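PDB 1VLI: spore coat polysaccharide biosynthesis protein spsE from Bacillus subtilis, which takes part in making spore coat polysaccharide and probably acts as a sialic acid synthase-like enzyme of the N-acylneuraminate-9-phosphate synthase type. Local coordinates for residues 136-141 and 152-157. Numbering follows the deposited sequence.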
loop_
_atom_site.group_PDB
_atom_site.type_symbol
_atom_site.label_atom_id
_atom_site.label_comp_id
_atom_site.label_asym_id
_atom_site.label_seq_id
_atom_site.Cartn_x
_atom_site.Cartn_y
_atom_site.Cartn_z
ATOM N N SER A 136 -11.533 -7.823 4.119
ATOM C CA SER A 136 -10.732 -9.050 4.339
ATOM C C SER A 136 -9.262 -8.758 4.702
ATOM O O SER A 136 -8.531 -9.640 5.151
ATOM C CB SER A 136 -10.765 -9.958 3.101
ATOM O OG SER A 136 -12.105 -10.258 2.691
ATOM N N ALA A 137 -8.834 -7.517 4.514
ATOM C CA ALA A 137 -7.446 -7.132 4.751
ATOM C C ALA A 137 -7.415 -5.666 4.504
ATOM O O ALA A 137 -8.311 -5.124 3.817
ATOM C CB ALA A 137 -6.484 -7.843 3.801
ATOM N N PHE A 138 -6.416 -5.032 5.115
ATOM C CA PHE A 138 -6.129 -3.631 4.926
ATOM C C PHE A 138 -4.813 -3.578 4.166
ATOM O O PHE A 138 -3.884 -4.304 4.478
ATOM C CB PHE A 138 -5.988 -2.931 6.270
ATOM C CG PHE A 138 -7.276 -2.807 7.034
ATOM C CD1 PHE A 138 -8.185 -1.779 6.748
ATOM C CD2 PHE A 138 -7.580 -3.702 8.061
ATOM C CE1 PHE A 138 -9.391 -1.652 7.471
ATOM C CE2 PHE A 138 -8.790 -3.581 8.793
ATOM C CZ PHE A 138 -9.701 -2.566 8.489
ATOM N N LYS A 139 -4.786 -2.745 3.134
ATOM C CA LYS A 139 -3.649 -2.527 2.303
ATOM C C LYS A 139 -3.115 -1.129 2.666
ATOM O O LYS A 139 -3.872 -0.209 2.861
ATOM C CB LYS A 139 -4.019 -2.695 0.814
ATOM C CG LYS A 139 -2.871 -2.314 -0.170
ATOM C CD LYS A 139 -1.885 -3.457 -0.413
ATOM C CE LYS A 139 -0.658 -3.014 -1.210
ATOM N NZ LYS A 139 0.317 -2.203 -0.391
ATOM N N ILE A 140 -1.806 -1.001 2.830
ATOM C CA ILE A 140 -1.176 0.276 3.171
ATOM C C ILE A 140 -0.164 0.570 2.054
ATOM O O ILE A 140 0.573 -0.308 1.672
ATOM C CB ILE A 140 -0.442 0.158 4.520
ATOM C CG1 ILE A 140 -1.364 -0.377 5.644
ATOM C CG2 ILE A 140 0.300 1.473 4.863
ATOM C CD1 ILE A 140 -2.372 0.592 6.158
ATOM N N ALA A 141 -0.181 1.783 1.515
ATOM C CA ALA A 141 0.731 2.195 0.456
ATOM C C ALA A 141 2.136 2.440 1.035
ATOM O O ALA A 141 2.302 2.639 2.264
ATOM C CB ALA A 141 0.209 3.521 -0.205
ATOM N N LYS A 152 -0.845 1.390 13.969
ATOM C CA LYS A 152 -1.304 0.958 15.283
ATOM C C LYS A 152 -2.830 0.883 15.285
ATOM O O LYS A 152 -3.428 -0.039 15.826
ATOM C CB LYS A 152 -0.822 1.990 16.296
ATOM C CG LYS A 152 -0.762 1.551 17.741
ATOM C CD LYS A 152 -0.491 2.762 18.656
ATOM C CE LYS A 152 -0.125 2.356 20.101
ATOM N NZ LYS A 152 1.120 3.036 20.626
ATOM N N TYR A 153 -3.455 1.872 14.669
ATOM C CA TYR A 153 -4.898 2.017 14.702
ATOM C C TYR A 153 -5.553 0.876 13.948
ATOM O O TYR A 153 -6.484 0.253 14.442
ATOM C CB TYR A 153 -5.269 3.330 14.047
ATOM C CG TYR A 153 -6.713 3.698 14.124
ATOM C CD1 TYR A 153 -7.614 3.261 13.154
ATOM C CD2 TYR A 153 -7.179 4.514 15.131
ATOM C CE1 TYR A 153 -8.932 3.616 13.190
ATOM C CE2 TYR A 153 -8.508 4.878 15.183
ATOM C CZ TYR A 153 -9.387 4.427 14.207
ATOM O OH TYR A 153 -10.720 4.808 14.250
ATOM N N VAL A 154 -5.038 0.591 12.759
ATOM C CA VAL A 154 -5.559 -0.491 11.963
ATOM C C VAL A 154 -5.175 -1.869 12.544
ATOM O O VAL A 154 -5.993 -2.791 12.555
ATOM C CB VAL A 154 -5.098 -0.363 10.513
ATOM C CG1 VAL A 154 -5.704 -1.463 9.696
ATOM C CG2 VAL A 154 -5.516 0.975 9.945
ATOM N N ALA A 155 -3.938 -2.017 13.024
ATOM C CA ALA A 155 -3.534 -3.292 13.630
ATOM C C ALA A 155 -4.565 -3.780 14.676
ATOM O O ALA A 155 -4.802 -4.974 14.800
ATOM C CB ALA A 155 -2.169 -3.186 14.242
ATOM N N ARG A 156 -5.167 -2.853 15.415
ATOM C CA ARG A 156 -6.103 -3.210 16.488
ATOM C C ARG A 156 -7.447 -3.759 15.998
ATOM O O ARG A 156 -8.240 -4.238 16.793
ATOM C CB ARG A 156 -6.360 -2.017 17.408
ATOM C CG ARG A 156 -5.280 -1.806 18.423
ATOM C CD ARG A 156 -5.417 -0.504 19.163
ATOM N NE ARG A 156 -4.195 -0.205 19.887
ATOM C CZ ARG A 156 -4.022 0.837 20.692
ATOM N NH1 ARG A 156 -5.010 1.703 20.899
ATOM N NH2 ARG A 156 -2.849 1.011 21.299
ATOM N N LEU A 157 -7.691 -3.683 14.697
ATOM C CA LEU A 157 -8.926 -4.170 14.124
ATOM C C LEU A 157 -8.847 -5.664 13.852
ATOM O O LEU A 157 -9.841 -6.293 13.488
ATOM C CB LEU A 157 -9.240 -3.394 12.845
ATOM C CG LEU A 157 -9.438 -1.905 13.092
ATOM C CD1 LEU A 157 -9.483 -1.119 11.777
ATOM C CD2 LEU A 157 -10.707 -1.692 13.960
#
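Val154 sets one methyl, CG1, over a face of the Phe138 ring, and this CH-pi contact is the tight part of the packing between strand 138-140 and helix 148-155. The evidence is geometric: Val154 CG1 lies 3.6 Å from the centroid of the Phe138 ring and 25° off its normal. The methyl is displaced toward the CG-CD2 side, since Val154 CG1 is 3.3 Å from Phe138 CD2 and 3.4 Å from Phe138 CG. Val154 presents this branch because CG1 is anti to the backbone N (chi1 -177°), while Phe138 CG, anti to the carbonyl carbon (chi1 -70°), puts the ring where that methyl covers one face.

At the far end of the ring the fit is looser. Leu157, three residues after Val154, crosses Phe138 at roughly a right angle and brings CD1 to 3.6 Å from Phe138 CZ, an oblique approach. Leu157 itself is partly exposed, and the turn that delivers it is closed by the backbone bond from Leu157 N to Val154 O (2.9 Å). Toward solvent, partly exposed Lys152 and exposed Arg156 make no contact with residues 136-141 and form salt bridges with Glu353 and Glu183 respectively. On the buried side, Val154 also touches Met161 of strand 161-164, while Leu130 and Gln131 of the neighbouring helix 124-131 touch Phe138.

Strand 138-140, helix 148-155 and strand 161-164 form a beta-alpha-beta unit of the TIM barrel of the NeuB family, and Phe138 points outward from the strand into the layer between barrel and helix. With no hydrogen bond or salt bridge crossing the two segments and only 163 Å² buried, their direct association rests on dispersion and shape fit, centred on one methyl over one aromatic face.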